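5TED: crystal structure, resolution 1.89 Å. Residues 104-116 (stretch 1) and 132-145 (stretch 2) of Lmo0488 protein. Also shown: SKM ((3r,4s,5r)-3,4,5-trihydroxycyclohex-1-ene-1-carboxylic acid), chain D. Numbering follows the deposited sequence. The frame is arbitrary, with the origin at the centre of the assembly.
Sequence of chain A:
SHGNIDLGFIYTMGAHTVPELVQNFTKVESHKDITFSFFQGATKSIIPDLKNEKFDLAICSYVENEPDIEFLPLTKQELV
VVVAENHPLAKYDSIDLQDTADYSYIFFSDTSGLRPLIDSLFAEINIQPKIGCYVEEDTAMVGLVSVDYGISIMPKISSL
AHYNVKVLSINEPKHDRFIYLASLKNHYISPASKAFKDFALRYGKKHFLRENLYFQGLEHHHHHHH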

# COMPACT_ATOMS: atom_id res chain seq x y z
N SER A 104 19.99 -1.39 13.04
CA SER A 104 18.77 -2.20 13.06
C SER A 104 17.89 -1.92 11.84
O SER A 104 17.57 -0.77 11.53
CB SER A 104 17.98 -1.93 14.34
OG SER A 104 16.78 -2.70 14.33
N TYR A 105 17.44 -3.00 11.18
CA TYR A 105 16.67 -2.90 9.95
C TYR A 105 15.17 -2.97 10.21
O TYR A 105 14.69 -3.67 11.10
CB TYR A 105 17.03 -4.02 8.98
CG TYR A 105 18.15 -3.66 8.05
CD1 TYR A 105 19.48 -3.81 8.45
CD2 TYR A 105 17.89 -3.19 6.77
CE1 TYR A 105 20.52 -3.49 7.60
CE2 TYR A 105 18.91 -2.87 5.91
CZ TYR A 105 20.23 -3.03 6.33
OH TYR A 105 21.24 -2.70 5.49
N ILE A 106 14.45 -2.23 9.38
CA ILE A 106 13.05 -2.49 9.07
C ILE A 106 13.11 -3.34 7.81
O ILE A 106 13.43 -2.85 6.72
CB ILE A 106 12.27 -1.19 8.83
CG1 ILE A 106 12.26 -0.35 10.11
CG2 ILE A 106 10.86 -1.50 8.33
CD1 ILE A 106 12.30 1.12 9.84
N PHE A 107 12.87 -4.64 7.97
CA PHE A 107 13.11 -5.65 6.95
C PHE A 107 11.81 -6.05 6.27
O PHE A 107 10.73 -5.97 6.87
CB PHE A 107 13.76 -6.89 7.59
CG PHE A 107 14.94 -7.44 6.83
CD1 PHE A 107 16.13 -6.74 6.76
CD2 PHE A 107 14.87 -8.69 6.21
CE1 PHE A 107 17.23 -7.27 6.08
CE2 PHE A 107 15.95 -9.21 5.53
CZ PHE A 107 17.14 -8.49 5.46
N PHE A 108 11.91 -6.47 5.01
CA PHE A 108 10.73 -7.02 4.33
C PHE A 108 10.36 -8.38 4.91
O PHE A 108 11.23 -9.20 5.20
CB PHE A 108 10.99 -7.16 2.83
CG PHE A 108 10.86 -5.87 2.07
CD1 PHE A 108 9.63 -5.26 1.90
CD2 PHE A 108 11.99 -5.23 1.56
CE1 PHE A 108 9.51 -4.06 1.22
CE2 PHE A 108 11.88 -4.03 0.88
CZ PHE A 108 10.64 -3.45 0.71
N SER A 109 9.06 -8.61 5.07
CA SER A 109 8.59 -9.90 5.55
C SER A 109 8.82 -10.99 4.50
O SER A 109 9.13 -10.71 3.34
CB SER A 109 7.10 -9.84 5.88
OG SER A 109 6.37 -9.47 4.73
N ASP A 110 8.66 -12.25 4.93
CA ASP A 110 8.87 -13.41 4.07
C ASP A 110 7.94 -13.44 2.87
O ASP A 110 8.23 -14.15 1.90
CB ASP A 110 8.66 -14.70 4.87
CG ASP A 110 9.58 -14.82 6.06
OD1 ASP A 110 10.66 -14.19 6.05
OD2 ASP A 110 9.22 -15.53 7.01
N THR A 111 6.79 -12.76 2.93
CA THR A 111 5.89 -12.72 1.79
C THR A 111 6.46 -11.93 0.62
O THR A 111 5.95 -12.05 -0.50
CB THR A 111 4.55 -12.11 2.21
OG1 THR A 111 4.76 -10.80 2.75
CG2 THR A 111 3.86 -12.98 3.27
N SER A 112 7.52 -11.15 0.83
CA SER A 112 8.04 -10.26 -0.20
C SER A 112 8.86 -11.04 -1.22
O SER A 112 9.84 -11.71 -0.86
CB SER A 112 8.91 -9.17 0.43
OG SER A 112 9.43 -8.33 -0.59
N GLY A 113 8.49 -10.92 -2.50
CA GLY A 113 9.30 -11.47 -3.56
C GLY A 113 10.66 -10.83 -3.70
O GLY A 113 11.50 -11.37 -4.45
N LEU A 114 10.93 -9.73 -2.99
CA LEU A 114 12.26 -9.14 -2.97
C LEU A 114 13.22 -9.88 -2.04
O LEU A 114 14.44 -9.70 -2.15
CB LEU A 114 12.19 -7.69 -2.52
CG LEU A 114 12.49 -6.58 -3.52
CD1 LEU A 114 12.56 -5.26 -2.77
CD2 LEU A 114 13.78 -6.86 -4.27
N ARG A 115 12.71 -10.71 -1.13
CA ARG A 115 13.60 -11.25 -0.09
C ARG A 115 14.69 -12.18 -0.62
O ARG A 115 15.81 -12.14 -0.10
CB ARG A 115 12.79 -11.96 0.99
CG ARG A 115 12.21 -11.00 2.04
CD ARG A 115 13.29 -10.44 2.97
NE ARG A 115 14.00 -11.54 3.61
CZ ARG A 115 13.48 -12.27 4.59
NH1 ARG A 115 12.26 -12.00 5.04
NH2 ARG A 115 14.18 -13.27 5.11
N PRO A 116 14.44 -13.02 -1.64
CA PRO A 116 15.55 -13.81 -2.20
C PRO A 116 16.75 -12.96 -2.62
O PRO A 116 17.88 -13.28 -2.23
CB PRO A 116 14.90 -14.52 -3.39
CG PRO A 116 13.48 -14.71 -2.96
CD PRO A 116 13.13 -13.45 -2.19
N GLY A 132 15.04 -5.29 13.33
CA GLY A 132 14.24 -4.74 14.40
C GLY A 132 12.77 -5.07 14.25
O GLY A 132 12.08 -5.33 15.24
N CYS A 133 12.27 -5.08 13.01
CA CYS A 133 10.87 -5.37 12.75
C CYS A 133 10.71 -5.78 11.30
O CYS A 133 11.62 -5.61 10.48
CB CYS A 133 9.98 -4.17 13.08
SG CYS A 133 10.32 -2.68 12.10
N TYR A 134 9.54 -6.33 10.97
CA TYR A 134 9.21 -6.65 9.59
C TYR A 134 8.01 -5.83 9.14
O TYR A 134 7.12 -5.50 9.94
CB TYR A 134 8.89 -8.14 9.41
CG TYR A 134 10.05 -9.10 9.64
CD1 TYR A 134 10.93 -9.43 8.62
CD2 TYR A 134 10.25 -9.70 10.89
CE1 TYR A 134 11.98 -10.32 8.82
CE2 TYR A 134 11.30 -10.59 11.10
CZ TYR A 134 12.16 -10.89 10.06
OH TYR A 134 13.20 -11.77 10.24
N VAL A 135 8.00 -5.49 7.84
CA VAL A 135 6.85 -4.88 7.18
C VAL A 135 6.76 -5.49 5.78
O VAL A 135 7.75 -5.97 5.22
CB VAL A 135 6.92 -3.33 7.06
CG1 VAL A 135 7.54 -2.71 8.30
CG2 VAL A 135 7.66 -2.91 5.83
N GLU A 136 5.57 -5.41 5.20
CA GLU A 136 5.35 -5.92 3.85
C GLU A 136 5.36 -4.83 2.80
O GLU A 136 6.04 -4.96 1.77
CB GLU A 136 4.03 -6.70 3.77
CG GLU A 136 3.76 -7.19 2.36
CD GLU A 136 2.55 -8.11 2.27
OE1 GLU A 136 1.48 -7.65 1.80
OE2 GLU A 136 2.67 -9.29 2.70
N GLU A 137 4.65 -3.74 3.03
CA GLU A 137 4.43 -2.72 2.01
C GLU A 137 5.40 -1.55 2.17
O GLU A 137 5.88 -1.25 3.27
CB GLU A 137 2.98 -2.27 2.06
CG GLU A 137 2.61 -1.25 1.05
CD GLU A 137 2.70 0.14 1.61
OE1 GLU A 137 2.84 0.26 2.85
OE2 GLU A 137 2.62 1.10 0.82
N ASP A 138 5.70 -0.88 1.05
CA ASP A 138 6.85 0.03 1.01
C ASP A 138 6.58 1.33 1.75
O ASP A 138 7.49 1.87 2.39
CB ASP A 138 7.25 0.31 -0.43
CG ASP A 138 7.37 -0.97 -1.23
OD1 ASP A 138 6.31 -1.50 -1.63
OD2 ASP A 138 8.50 -1.45 -1.42
N THR A 139 5.37 1.87 1.67
CA THR A 139 5.17 3.14 2.36
C THR A 139 5.25 2.95 3.87
O THR A 139 5.76 3.83 4.57
CB THR A 139 3.85 3.81 1.95
OG1 THR A 139 2.75 3.12 2.54
CG2 THR A 139 3.68 3.75 0.45
N ALA A 140 4.80 1.79 4.39
CA ALA A 140 4.97 1.50 5.82
C ALA A 140 6.45 1.44 6.19
O ALA A 140 6.84 1.82 7.30
CB ALA A 140 4.28 0.19 6.18
N MET A 141 7.29 0.94 5.28
CA MET A 141 8.72 0.85 5.54
C MET A 141 9.36 2.23 5.62
O MET A 141 10.02 2.56 6.62
CB MET A 141 9.39 -0.01 4.46
CG MET A 141 10.93 -0.14 4.59
SD MET A 141 11.54 -1.42 3.47
CE MET A 141 11.02 -2.94 4.22
N VAL A 142 9.22 3.04 4.57
CA VAL A 142 9.84 4.36 4.65
C VAL A 142 9.19 5.21 5.75
O VAL A 142 9.85 6.05 6.38
CB VAL A 142 9.82 5.06 3.28
CG1 VAL A 142 8.41 5.35 2.80
CG2 VAL A 142 10.69 6.34 3.34
N GLY A 143 7.91 4.96 6.04
CA GLY A 143 7.27 5.65 7.15
C GLY A 143 8.02 5.44 8.45
O GLY A 143 8.29 6.40 9.19
N LEU A 144 8.41 4.20 8.73
CA LEU A 144 9.14 3.90 9.96
C LEU A 144 10.58 4.40 9.89
O LEU A 144 11.13 4.84 10.92
CB LEU A 144 9.10 2.40 10.26
CG LEU A 144 7.72 1.87 10.67
CD1 LEU A 144 7.69 0.36 10.55
CD2 LEU A 144 7.40 2.30 12.10
N VAL A 145 11.22 4.36 8.71
CA VAL A 145 12.57 4.92 8.63
C VAL A 145 12.53 6.41 8.95
O VAL A 145 13.43 6.93 9.62
CB VAL A 145 13.21 4.69 7.24
CG1 VAL A 145 14.60 5.33 7.22
CG2 VAL A 145 13.32 3.23 6.93
O12 SKM D . 6.23 -3.90 -2.47
C8 SKM D . 7.06 -4.60 -1.54
C6 SKM D . 6.48 -5.78 -1.14
O7 SKM D . 7.32 -6.48 -0.22
C5 SKM D . 6.20 -6.84 -2.38
C4 SKM D . 7.37 -7.05 -3.22
C1 SKM D . 7.48 -8.27 -4.15
O2 SKM D . 6.75 -9.28 -3.93
O3 SKM D . 8.31 -8.27 -5.11
C10 SKM D . 8.54 -5.95 -3.23
C9 SKM D . 8.56 -4.90 -2.26
O11 SKM D . 8.97 -3.75 -2.89

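Paired parallel strands often carry a ligand site at their C-terminal ends, where the backbone leaves the sheet and polar groups become free, and these two stretches of Lmo0488 illustrate the principle. The shortest polar link between them is side chain to side chain: Thr-111 OG1 donates to Glu-136 OE2 at 2.6 Å, while Ser-109 OG donates to Thr-111 OG1 at 2.9 Å, forming a relay. Backbone bonds then set the parallel register. Tyr-105 O accepts from Gly-132 N (2.8 Å) and weakly from Cys-133 N (3.4 Å); Phe-107 N reaches Cys-133 O (3.0 Å), Phe-107 O accepts from Val-135 N (2.9 Å), and Ser-109 N closes the ladder on Val-135 O (3.0 Å). Beyond the strands, SKM bridges the stretches: its O7 accepts from Ser-112 OG and donates to Glu-136 O, both at 2.8 Å, and Asp-138 binds two further hydroxyls.

Packing completes the joint. Ile-106, deeply covered, sets CG1 against Cys-133 SG (3.6 Å), CG2 against Val-135 CG1 (3.5 Å) and CD1 against Leu-144 CB (3.5 Å), tying strand to helix. Met-141 extends this apolar layer to Phe-108, its CE 3.3 Å from the centroid of the Phe-108 ring and almost on the ring normal, a CH-pi contact with the aromatic face.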